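Local coordinates for protein putative TetR-family transcriptional regulator (PDB 3LWJ) that probably binds DNA through an N-terminal helix-turn-helix and regulates transcription, as a putative member of the bacterial TetR family, at residues A[67-72]-A[127-131]; A[96-100]-A[164-168]; A[60-64]-A[123-127]; A[159-163]-A[185-190]; A[137-141]-A[153-157]. The contacts are given in a common frame with arbitrary orientation. Where two conformers were deposited one is given. Residue numbers count along the deposited sequence, not the author numbering.

Contact 1 (A[67-72]-A[127-131])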
# COMPACT_ATOMS: atom_id res chain seq x y z
N PHE A 67 10.27 -10.98 11.58
CA PHE A 67 10.10 -9.54 11.38
C PHE A 67 8.97 -9.00 12.26
O PHE A 67 9.15 -8.04 13.00
CB PHE A 67 9.80 -9.31 9.90
CG PHE A 67 10.07 -7.91 9.35
CD1 PHE A 67 10.91 -6.99 9.99
CD2 PHE A 67 9.51 -7.57 8.13
CE1 PHE A 67 11.16 -5.75 9.41
CE2 PHE A 67 9.75 -6.33 7.54
CZ PHE A 67 10.59 -5.42 8.19
N ALA A 68 7.80 -9.64 12.19
CA ALA A 68 6.65 -9.27 13.04
C ALA A 68 7.05 -9.35 14.51
O ALA A 68 6.68 -8.50 15.30
CB ALA A 68 5.43 -10.21 12.78
N LYS A 69 7.78 -10.39 14.85
CA LYS A 69 8.17 -10.63 16.20
C LYS A 69 9.08 -9.51 16.72
O LYS A 69 8.95 -9.08 17.87
CB LYS A 69 8.89 -11.98 16.30
CG LYS A 69 9.16 -12.37 17.73
CD LYS A 69 9.90 -13.68 17.86
CE LYS A 69 10.07 -13.99 19.35
NZ LYS A 69 10.98 -15.13 19.56
N GLN A 70 9.99 -9.05 15.88
CA GLN A 70 10.90 -7.96 16.26
C GLN A 70 10.17 -6.59 16.42
O GLN A 70 10.43 -5.84 17.36
CB GLN A 70 12.03 -7.87 15.24
CG GLN A 70 13.17 -6.90 15.56
CD GLN A 70 14.11 -6.72 14.37
OE1 GLN A 70 14.06 -7.50 13.40
NE2 GLN A 70 14.95 -5.67 14.41
N ILE A 71 9.23 -6.31 15.50
CA ILE A 71 8.35 -5.13 15.59
C ILE A 71 7.53 -5.16 16.90
O ILE A 71 7.55 -4.20 17.69
CB ILE A 71 7.38 -5.04 14.35
CG1 ILE A 71 8.18 -4.83 13.04
CG2 ILE A 71 6.34 -3.93 14.51
CD1 ILE A 71 7.32 -4.95 11.76
N ILE A 72 6.85 -6.28 17.15
CA ILE A 72 5.94 -6.38 18.30
C ILE A 72 6.69 -6.35 19.64
O ILE A 72 6.20 -5.76 20.58
CB ILE A 72 5.04 -7.66 18.20
CG1 ILE A 72 4.10 -7.53 17.00
CG2 ILE A 72 4.24 -7.93 19.54
CD1 ILE A 72 3.30 -8.78 16.78
N PHE A 127 1.54 -12.16 7.99
CA PHE A 127 2.37 -11.10 8.55
C PHE A 127 1.52 -9.84 8.88
O PHE A 127 1.44 -9.40 10.03
CB PHE A 127 3.50 -10.81 7.56
CG PHE A 127 4.30 -9.60 7.88
CD1 PHE A 127 5.16 -9.61 8.96
CD2 PHE A 127 4.19 -8.46 7.11
CE1 PHE A 127 5.90 -8.50 9.28
CE2 PHE A 127 4.94 -7.33 7.43
CZ PHE A 127 5.80 -7.36 8.52
N GLU A 128 0.82 -9.33 7.89
CA GLU A 128 -0.03 -8.15 8.06
C GLU A 128 -1.17 -8.33 9.07
O GLU A 128 -1.39 -7.43 9.89
CB GLU A 128 -0.51 -7.66 6.68
CG GLU A 128 0.69 -7.02 5.93
CD GLU A 128 0.41 -6.45 4.57
OE1 GLU A 128 -0.55 -6.87 3.91
OE2 GLU A 128 1.21 -5.60 4.14
N ASP A 129 -1.85 -9.48 9.06
CA ASP A 129 -2.94 -9.77 10.03
C ASP A 129 -2.40 -9.75 11.45
O ASP A 129 -3.09 -9.28 12.39
CB ASP A 129 -3.59 -11.15 9.75
CG ASP A 129 -4.59 -11.13 8.59
OD1 ASP A 129 -4.89 -10.04 8.02
OD2 ASP A 129 -5.09 -12.23 8.24
N ARG A 130 -1.18 -10.24 11.61
CA ARG A 130 -0.55 -10.27 12.94
C ARG A 130 -0.28 -8.86 13.47
O ARG A 130 -0.60 -8.56 14.63
CB ARG A 130 0.77 -11.03 12.88
CG ARG A 130 1.46 -11.20 14.24
CD ARG A 130 2.53 -12.25 14.15
NE ARG A 130 3.36 -12.31 15.35
CZ ARG A 130 4.53 -12.95 15.40
NH1 ARG A 130 5.00 -13.58 14.32
NH2 ARG A 130 5.22 -12.96 16.52
N LEU A 131 0.30 -8.02 12.62
CA LEU A 131 0.50 -6.61 12.94
C LEU A 131 -0.85 -5.90 13.18
O LEU A 131 -1.01 -5.19 14.17
CB LEU A 131 1.29 -5.92 11.83
CG LEU A 131 2.74 -6.33 11.64
CD1 LEU A 131 3.28 -5.48 10.54
CD2 LEU A 131 3.62 -6.25 12.94
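Helices packed side by side can approach closely where one contributes a small residue, as in the all-helical body of this TetR-family protein. Helices 56-79 and 118-144 pass here nearly parallel, their segment axes 10.2 Å apart at an angle of 17°. Phe67 opens the contact: its ring lies almost parallel to that of Phe127, planes at 8°, but the two are slid so far apart that they barely overlap, with centroids separated by 5.6 Å and Phe67 CD2 3.7 Å from Phe127 CZ. Its neighbours also include Val99, on helix 85-102, and Leu106, on helix 104-113, which places it in the interior. Ala68 and Phe127 are the nearest CA pair, 6.5 Å from Ala68 CA to Phe127 CA, and the alanine methyl is small enough to let the Phe127 ring and the arm of Arg130 in beside it. Lys69 sends its amine away, yet its backbone takes part in the platform under the Arg130 guanidinium. Ile71 turns inward, its CG2 3.9 Å from Leu131 CD2, while Ile71 CD1 is 4.3 Å from Phe127 CZ. Ile72, one step nearer the surface, meets Leu131 and the guanidinium end of Arg130. That arginine therefore roofs the apolar seam: its guanidinium lays one face over Ala68, with NH1 3.7 Å from Ala68 CB, while Ile72 CD1 stands 3.8 Å from Arg130 NE.

Contact 2 (A[96-100]-A[164-168])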
# COMPACT_ATOMS: atom_id res chain seq x y z
N THR A 96 8.68 1.43 14.82
CA THR A 96 8.37 0.48 13.77
C THR A 96 9.16 0.83 12.54
O THR A 96 9.74 -0.05 11.90
CB THR A 96 6.87 0.46 13.40
OG1 THR A 96 6.09 0.12 14.55
CG2 THR A 96 6.62 -0.53 12.28
N MSE A 97 9.19 2.11 12.20
CA MSE A 97 9.87 2.56 10.97
C MSE A 97 11.38 2.22 11.11
O MSE A 97 12.05 1.86 10.12
CB MSE A 97 9.65 4.08 10.67
CG MSE A 97 8.25 4.60 9.99
SE MSE A 97 7.24 3.12 9.21
CE MSE A 97 7.75 3.32 7.34
N GLU A 98 11.93 2.31 12.32
CA GLU A 98 13.35 1.94 12.52
C GLU A 98 13.59 0.43 12.37
O GLU A 98 14.63 0.02 11.88
CB GLU A 98 13.90 2.40 13.88
CG GLU A 98 13.89 3.94 14.16
CD GLU A 98 14.99 4.76 13.46
OE1 GLU A 98 15.84 4.17 12.72
OE2 GLU A 98 15.00 6.01 13.66
N VAL A 99 12.64 -0.42 12.78
CA VAL A 99 12.80 -1.86 12.56
C VAL A 99 12.83 -2.12 11.04
O VAL A 99 13.68 -2.87 10.55
CB VAL A 99 11.69 -2.70 13.26
CG1 VAL A 99 11.82 -4.15 12.94
CG2 VAL A 99 11.73 -2.50 14.77
N PHE A 100 11.93 -1.47 10.29
CA PHE A 100 11.95 -1.59 8.84
C PHE A 100 13.37 -1.28 8.32
O PHE A 100 13.92 -2.07 7.57
CB PHE A 100 10.95 -0.65 8.16
CG PHE A 100 9.50 -1.00 8.35
CD1 PHE A 100 9.09 -2.27 8.62
CD2 PHE A 100 8.54 -0.04 8.18
CE1 PHE A 100 7.74 -2.58 8.75
CE2 PHE A 100 7.20 -0.34 8.31
CZ PHE A 100 6.82 -1.64 8.61
N GLU A 164 2.35 3.08 6.69
CA GLU A 164 3.68 2.51 6.93
C GLU A 164 4.13 1.74 5.67
O GLU A 164 5.23 1.90 5.22
CB GLU A 164 3.66 1.59 8.15
CG GLU A 164 3.56 2.36 9.46
CD GLU A 164 3.50 1.49 10.67
OE1 GLU A 164 3.17 0.30 10.54
OE2 GLU A 164 3.76 2.01 11.77
N LYS A 165 3.24 0.93 5.09
CA LYS A 165 3.60 0.18 3.90
C LYS A 165 3.94 1.13 2.74
O LYS A 165 4.87 0.92 1.97
CB LYS A 165 2.40 -0.63 3.39
CG LYS A 165 2.20 -2.02 3.79
CD LYS A 165 0.84 -2.52 3.17
CE LYS A 165 1.01 -3.12 1.77
NZ LYS A 165 1.61 -4.53 1.79
N PHE A 166 3.07 2.10 2.53
CA PHE A 166 3.21 3.01 1.38
C PHE A 166 4.45 3.90 1.49
O PHE A 166 5.16 4.08 0.52
CB PHE A 166 2.00 3.92 1.23
CG PHE A 166 2.00 4.74 -0.06
CD1 PHE A 166 2.33 4.16 -1.26
CD2 PHE A 166 1.60 6.06 -0.05
CE1 PHE A 166 2.31 4.87 -2.46
CE2 PHE A 166 1.57 6.79 -1.25
CZ PHE A 166 1.93 6.18 -2.46
N SER A 167 4.71 4.44 2.67
CA SER A 167 5.91 5.29 2.86
C SER A 167 7.20 4.43 2.80
O SER A 167 8.23 4.90 2.30
CB SER A 167 5.77 6.05 4.17
OG SER A 167 6.04 5.16 5.25
N LEU A 168 7.18 3.18 3.31
CA LEU A 168 8.33 2.26 3.16
C LEU A 168 8.62 2.04 1.67
O LEU A 168 9.75 2.13 1.21
CB LEU A 168 8.01 0.89 3.80
CG LEU A 168 9.12 -0.18 3.83
CD1 LEU A 168 10.45 0.39 4.42
CD2 LEU A 168 8.60 -1.47 4.59
O HOH W 1 3.48 0.46 13.85
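Phe100 offers the face of its ring to Leu168, whose CD2 methyl sits 3.9 Å from the ring centroid and only 13° off the normal, a well-formed CH-pi contact. The edge of the same ring meets Glu164, with Phe100 CE2 4.0 Å from Glu164 CB, so one aromatic side chain touches two residues a helical turn apart. Met97, a selenomethionine, fills the space alongside. Its side chain leaves the helix sideways and then bends across the gap: Met97 SE comes to 3.8 Å from Glu164 CG, and Met97 CE settles on the facing helix, 3.6 Å from the backbone Glu164 O and 3.3 Å from the Ser167 hydroxyl OG. That hydroxyl is hydrogen-bonded to Ile163 O of its own helix. Side chains of this length span the gap, for the segment axes stay 11.4 Å apart and cross at -43°. The helices concerned, 85-102 and 153-173, belong to the C-terminal helical domain that in TetR-family regulators generally carries the ligand pocket and the dimer interface; the other side of 164-168 bears Phe166, which packs on Glu128 of the second subunit. Polar chemistry enters at one end, where the buried carboxylate of Glu164 approaches Thr96. A water donates to both, 2.7 Å from its oxygen to Thr96 OG1 and 2.6 Å to Glu164 OE2, and Thr96 OG1 is also hydrogen-bonded to Thr92 O.

Contact 3 (A[60-64]-A[123-127])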
# COMPACT_ATOMS: atom_id res chain seq x y z
N LEU A 60 9.94 -17.45 3.18
CA LEU A 60 9.31 -16.14 3.26
C LEU A 60 8.47 -16.05 4.54
O LEU A 60 8.60 -15.06 5.25
CB LEU A 60 8.47 -15.86 1.98
CG LEU A 60 7.82 -14.47 1.86
CD1 LEU A 60 8.87 -13.39 1.84
CD2 LEU A 60 6.88 -14.31 0.65
N LYS A 61 7.63 -17.05 4.86
CA LYS A 61 6.83 -17.00 6.12
C LYS A 61 7.73 -16.85 7.35
O LYS A 61 7.39 -16.12 8.29
CB LYS A 61 5.92 -18.25 6.34
CG LYS A 61 4.64 -18.33 5.46
CD LYS A 61 3.72 -19.56 5.80
CE LYS A 61 3.04 -20.22 4.55
NZ LYS A 61 1.62 -19.77 4.15
N ASN A 62 8.83 -17.58 7.35
CA ASN A 62 9.77 -17.56 8.46
C ASN A 62 10.50 -16.20 8.57
O ASN A 62 10.68 -15.68 9.67
CB ASN A 62 10.74 -18.75 8.39
CG ASN A 62 10.12 -20.07 8.92
OD1 ASN A 62 10.43 -20.50 10.02
ND2 ASN A 62 9.24 -20.71 8.13
N LEU A 63 10.91 -15.62 7.45
CA LEU A 63 11.49 -14.27 7.43
C LEU A 63 10.50 -13.25 8.01
O LEU A 63 10.87 -12.41 8.80
CB LEU A 63 11.87 -13.86 6.00
CG LEU A 63 13.11 -14.53 5.41
CD1 LEU A 63 13.14 -14.35 3.90
CD2 LEU A 63 14.37 -13.98 6.05
N LEU A 64 9.23 -13.34 7.62
CA LEU A 64 8.23 -12.38 8.07
C LEU A 64 7.75 -12.60 9.51
O LEU A 64 7.39 -11.63 10.21
CB LEU A 64 7.04 -12.36 7.12
CG LEU A 64 7.29 -11.91 5.67
CD1 LEU A 64 6.08 -12.27 4.77
CD2 LEU A 64 7.59 -10.42 5.61
N CYS A 123 1.17 -15.40 2.34
CA CYS A 123 2.24 -15.19 3.32
C CYS A 123 2.21 -13.76 3.87
O CYS A 123 2.34 -13.53 5.06
CB CYS A 123 3.62 -15.41 2.71
SG CYS A 123 3.94 -17.06 2.09
N LEU A 124 2.07 -12.78 2.99
CA LEU A 124 2.06 -11.40 3.46
C LEU A 124 0.84 -11.19 4.34
O LEU A 124 0.90 -10.40 5.25
CB LEU A 124 2.13 -10.39 2.31
CG LEU A 124 3.57 -9.96 1.95
CD1 LEU A 124 4.44 -11.14 1.42
CD2 LEU A 124 3.55 -8.84 0.93
N LYS A 125 -0.25 -11.94 4.07
CA LYS A 125 -1.51 -11.76 4.82
C LYS A 125 -1.34 -12.19 6.26
O LYS A 125 -1.84 -11.54 7.16
CB LYS A 125 -2.71 -12.48 4.17
CG LYS A 125 -4.06 -12.07 4.81
CD LYS A 125 -5.29 -12.76 4.14
CE LYS A 125 -6.56 -12.44 4.88
NZ LYS A 125 -6.57 -13.00 6.28
N GLN A 126 -0.57 -13.25 6.48
CA GLN A 126 -0.32 -13.70 7.84
C GLN A 126 0.51 -12.69 8.63
O GLN A 126 0.23 -12.41 9.78
CB GLN A 126 0.31 -15.11 7.82
CG GLN A 126 -0.63 -16.10 7.19
CD GLN A 126 -0.11 -17.53 7.16
OE1 GLN A 126 0.65 -17.94 8.04
NE2 GLN A 126 -0.54 -18.29 6.14
N PHE A 127 1.54 -12.16 7.99
CA PHE A 127 2.37 -11.10 8.55
C PHE A 127 1.52 -9.84 8.88
O PHE A 127 1.44 -9.40 10.03
CB PHE A 127 3.50 -10.81 7.56
CG PHE A 127 4.30 -9.60 7.88
CD1 PHE A 127 5.16 -9.61 8.96
CD2 PHE A 127 4.19 -8.46 7.11
CE1 PHE A 127 5.90 -8.50 9.28
CE2 PHE A 127 4.94 -7.33 7.43
CZ PHE A 127 5.80 -7.36 8.52
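Leu64 gives up more surface here than any other residue, and it does so by using both branches of its side chain. CD1 points into the space between Cys123 and Leu124, 3.9 Å from Leu124 CD1, while CD2 lies over the face of the Phe127 ring, 4.1 Å from the centroid and 11° off the normal, a CH-pi contact. The ring also comes close to the backbone, with Phe127 CD1 3.3 Å from Leu64 O. Cys123, second in buried area, is the small residue that lets the helices draw together: the segment axes are 9.5 Å apart, and Cys123 CA lies 5.7 Å from Lys61 CA. This nearly parallel pair, at 19°, illustrates how a TetR-family protein joins its two parts. Helix 56-79 follows the predicted helix-turn-helix, and Leu63, on another side of it, packs on Leu18 and Leu22 of helix 10-28, whereas helix 118-144 belongs to the C-terminal domain. Lys61, almost as well covered as Cys123, drapes its aliphatic chain along the margin, with CG 3.7 Å from Cys123 SG. Leu60 completes the apolar layer, its CD2 reaching 4.0 Å from Cys123 CB and 4.1 Å from Leu124 CD1.

Contact 4 (A[159-163]-A[185-190])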
# COMPACT_ATOMS: atom_id res chain seq x y z
N SER A 159 -5.25 1.81 8.62
CA SER A 159 -4.63 3.06 8.19
C SER A 159 -3.19 3.21 8.62
O SER A 159 -2.37 3.75 7.85
CB SER A 159 -5.46 4.28 8.63
OG SER A 159 -5.33 4.59 10.01
N ILE A 160 -2.87 2.71 9.83
CA ILE A 160 -1.48 2.71 10.34
C ILE A 160 -0.62 1.81 9.47
O ILE A 160 0.39 2.25 8.93
CB ILE A 160 -1.40 2.23 11.79
CG1 ILE A 160 -2.21 3.17 12.71
CG2 ILE A 160 0.06 2.17 12.22
CD1 ILE A 160 -2.43 2.59 14.16
N LEU A 161 -1.08 0.59 9.25
CA LEU A 161 -0.36 -0.33 8.40
C LEU A 161 -0.19 0.23 7.00
O LEU A 161 0.91 0.19 6.46
CB LEU A 161 -1.01 -1.72 8.33
CG LEU A 161 -0.17 -2.79 7.60
CD1 LEU A 161 1.26 -2.81 8.09
CD2 LEU A 161 -0.79 -4.17 7.75
N ALA A 162 -1.26 0.78 6.44
CA ALA A 162 -1.22 1.28 5.05
C ALA A 162 -0.20 2.38 4.85
O ALA A 162 0.57 2.37 3.86
CB ALA A 162 -2.64 1.72 4.58
N ILE A 163 -0.18 3.38 5.72
CA ILE A 163 0.76 4.49 5.55
C ILE A 163 2.20 4.00 5.76
O ILE A 163 3.17 4.49 5.13
CB ILE A 163 0.41 5.73 6.43
CG1 ILE A 163 1.17 6.99 5.99
CG2 ILE A 163 0.68 5.49 7.89
CD1 ILE A 163 1.26 7.21 4.53
N MSE A 185 7.00 11.92 7.70
CA MSE A 185 5.66 11.80 7.14
C MSE A 185 4.78 10.97 8.05
O MSE A 185 3.63 11.33 8.33
CB MSE A 185 5.73 11.12 5.77
CG MSE A 185 4.36 10.82 5.11
SE MSE A 185 4.63 9.87 3.47
CE MSE A 185 5.44 11.33 2.52
N VAL A 186 5.30 9.80 8.43
CA VAL A 186 4.54 8.88 9.20
C VAL A 186 4.18 9.49 10.55
O VAL A 186 3.05 9.40 10.99
CB VAL A 186 5.26 7.54 9.32
CG1 VAL A 186 4.62 6.70 10.35
CG2 VAL A 186 5.31 6.77 7.94
N LEU A 187 5.13 10.15 11.20
CA LEU A 187 4.86 10.76 12.52
C LEU A 187 3.90 11.93 12.41
O LEU A 187 3.04 12.12 13.25
CB LEU A 187 6.15 11.26 13.18
CG LEU A 187 7.23 10.21 13.40
CD1 LEU A 187 8.52 10.90 13.99
CD2 LEU A 187 6.72 9.07 14.22
N SER A 188 4.05 12.70 11.35
CA SER A 188 3.15 13.84 11.15
C SER A 188 1.74 13.36 10.96
O SER A 188 0.84 13.90 11.57
CB SER A 188 3.56 14.66 9.93
OG SER A 188 2.68 15.78 9.80
N PHE A 189 1.53 12.34 10.11
CA PHE A 189 0.18 11.82 9.94
C PHE A 189 -0.46 11.33 11.26
O PHE A 189 -1.68 11.58 11.54
CB PHE A 189 0.17 10.66 8.92
CG PHE A 189 -1.02 9.76 9.09
CD1 PHE A 189 -2.27 10.20 8.68
CD2 PHE A 189 -0.92 8.54 9.73
CE1 PHE A 189 -3.38 9.40 8.88
CE2 PHE A 189 -2.04 7.71 9.88
CZ PHE A 189 -3.26 8.15 9.47
N HIS A 190 0.30 10.58 12.06
CA HIS A 190 -0.25 10.05 13.33
C HIS A 190 -0.58 11.16 14.33
O HIS A 190 -1.59 11.08 15.06
CB HIS A 190 0.66 9.00 13.95
CG HIS A 190 0.66 7.71 13.19
ND1 HIS A 190 1.54 7.46 12.16
CD2 HIS A 190 -0.15 6.63 13.26
CE1 HIS A 190 1.30 6.27 11.66
NE2 HIS A 190 0.28 5.74 12.31
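This is an antiparallel helix pair, buried throughout, between helices 153-173 and 179-195, the last two of the chain. The segment axes lie 11.0 Å apart at 157°, a separation wide enough for whole side chains to stand between them. Ile163 does most of the work. Its CG2 methyl touches two rings at once, 3.9 Å from Phe189 CD2 and 3.9 Å from His190 CE1, while CD1 extends to 4.4 Å from the SE atom of Met185, a selenomethionine. Ile160, one turn earlier, meets the edge of the imidazole, with CG2 3.6 Å from His190 NE2. The histidine is held in place from its own helix: ND1 donates to Val186 O at 2.7 Å. Its NE2, by contrast, is buried against the isoleucines with no partner in the model. Ser159 lies near the edge of the Phe189 ring, Ser159 OG 4.2 Å from Phe189 CZ, and that hydroxyl is hydrogen-bonded to Ile156 O. Across the subunit boundary, Phe189 packs on Ser159 of the second subunit, and Ser159 on Phe189 of that subunit. The meeting of two antiparallel helices with their counterparts is consistent with the four-helix bundle through which TetR-family regulators typically dimerise.

Contact 5 (A[137-141]-A[153-157]). With EDO (1,2-ethanediol), chain B.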
# COMPACT_ATOMS: atom_id res chain seq x y z
N ARG A 137 -5.22 -4.28 19.40
CA ARG A 137 -5.19 -4.45 20.87
C ARG A 137 -4.78 -3.13 21.49
O ARG A 137 -5.40 -2.68 22.43
CB ARG A 137 -4.19 -5.51 21.35
CG ARG A 137 -4.32 -6.94 20.80
CD ARG A 137 -5.61 -7.61 21.19
NE ARG A 137 -6.70 -7.21 20.30
CZ ARG A 137 -7.00 -7.77 19.12
NH1 ARG A 137 -6.27 -8.77 18.62
NH2 ARG A 137 -8.04 -7.30 18.42
N ASN A 138 -3.74 -2.50 20.94
CA ASN A 138 -3.24 -1.25 21.51
C ASN A 138 -4.21 -0.09 21.37
O ASN A 138 -4.32 0.71 22.29
CB ASN A 138 -1.90 -0.86 20.92
CG ASN A 138 -0.85 -1.98 21.04
OD1 ASN A 138 -0.03 -2.17 20.15
ND2 ASN A 138 -0.89 -2.71 22.14
N ILE A 139 -4.93 -0.01 20.24
CA ILE A 139 -5.97 1.01 20.10
C ILE A 139 -7.12 0.75 21.10
O ILE A 139 -7.64 1.67 21.71
CB ILE A 139 -6.52 1.07 18.68
CG1 ILE A 139 -5.43 1.63 17.74
CG2 ILE A 139 -7.76 1.95 18.64
CD1 ILE A 139 -5.50 1.14 16.32
N GLU A 140 -7.50 -0.52 21.25
CA GLU A 140 -8.56 -0.90 22.16
C GLU A 140 -8.26 -0.46 23.59
O GLU A 140 -9.10 0.16 24.26
CB GLU A 140 -8.79 -2.40 22.08
CG GLU A 140 -9.45 -2.85 20.80
CD GLU A 140 -9.54 -4.35 20.74
OE1 GLU A 140 -9.80 -4.93 21.80
OE2 GLU A 140 -9.31 -4.97 19.67
N TYR A 141 -7.03 -0.75 24.02
CA TYR A 141 -6.56 -0.33 25.33
C TYR A 141 -6.74 1.18 25.51
O TYR A 141 -7.28 1.63 26.53
CB TYR A 141 -5.10 -0.76 25.53
CG TYR A 141 -4.57 -0.53 26.92
CD1 TYR A 141 -4.91 -1.38 27.97
CD2 TYR A 141 -3.70 0.53 27.18
CE1 TYR A 141 -4.41 -1.16 29.28
CE2 TYR A 141 -3.19 0.75 28.45
CZ TYR A 141 -3.56 -0.09 29.50
OH TYR A 141 -3.05 0.16 30.74
N VAL A 153 -12.17 0.07 15.31
CA VAL A 153 -10.72 -0.05 15.47
C VAL A 153 -10.04 -0.53 14.20
O VAL A 153 -8.97 -0.04 13.85
CB VAL A 153 -10.39 -1.06 16.60
CG1 VAL A 153 -8.88 -1.30 16.72
CG2 VAL A 153 -10.94 -0.56 17.90
N SER A 154 -10.63 -1.49 13.50
CA SER A 154 -9.99 -2.08 12.34
C SER A 154 -9.60 -1.06 11.26
O SER A 154 -8.49 -1.13 10.75
CB SER A 154 -10.85 -3.18 11.73
OG SER A 154 -10.22 -3.65 10.56
N PRO A 155 -10.47 -0.09 10.93
CA PRO A 155 -10.03 0.98 9.99
C PRO A 155 -8.80 1.76 10.46
O PRO A 155 -7.94 2.15 9.64
CB PRO A 155 -11.23 1.92 9.92
CG PRO A 155 -12.46 1.06 10.39
CD PRO A 155 -11.85 0.12 11.40
N ILE A 156 -8.70 2.01 11.76
CA ILE A 156 -7.50 2.69 12.26
C ILE A 156 -6.24 1.84 12.14
O ILE A 156 -5.19 2.34 11.72
CB ILE A 156 -7.65 3.20 13.71
CG1 ILE A 156 -8.94 4.05 13.89
CG2 ILE A 156 -6.43 4.02 14.09
CD1 ILE A 156 -9.19 5.06 12.83
N ALA A 157 -6.33 0.55 12.43
CA ALA A 157 -5.17 -0.36 12.37
C ALA A 157 -4.73 -0.50 10.91
O ALA A 157 -3.54 -0.42 10.59
CB ALA A 157 -5.54 -1.70 12.99
C1 EDO B . -0.57 0.00 17.83
O1 EDO B . 0.70 -0.22 18.51
C2 EDO B . -0.84 1.35 17.16
O2 EDO B . -0.90 2.48 18.05
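A single isoleucine provides most of one side of this contact: Ile139 meets Val153, Ile156 and Ala157 in turn. It joins helix 118-144 to the beginning of helix 153-173, two successive helices of the TetR-family C-terminal domain that cross steeply, their segment axes at 125° and 9.8 Å apart. The contact is accordingly small, burying 213 Å² in all. Ile139 CB faces Val153 CG1 at 3.9 Å, and the far end of the side chain, CD1, reaches 3.8 Å from Ile156 CG2 and 4.0 Å from the backbone N of Ala157. Val153 also brings CG2 to 4.0 Å from Glu140 CG, so the methylene part of the glutamate extends the apolar patch to its rim. The charged end is engaged within its own helix, where Arg137 NH2 makes a salt bridge to Glu140 OE2 at 2.9 Å. On another side of the helix, an ethanediol molecule, probably from the crystallisation liquor, donates from O1 to Asn138 OD1 at 2.7 Å.

In the fold
Contacts 1 and 3 share Phe127 and helices 56-79 and 118-144, which in both run near-parallel and close; both are mostly buried, with more exposed margins at Lys69 and Arg130 or Lys61 and Gln126. Contacts 2 and 4 are wholly buried, rest on helix 153-173 and meet through Ser167 and Val186; their helices stand farther apart, with rings and selenomethionine filling the gap, and contact 2 alone has a bridging water. Contact 5, whose centre lies about 17 Å from the centre of the chain, is the most peripheral, with Val153 and Glu140 partly exposed, yet reaches contact 4 through Ile139 and Ile160. A Glu128-Lys165 salt bridge ties contact 1 to contact 2 beside the second subunit.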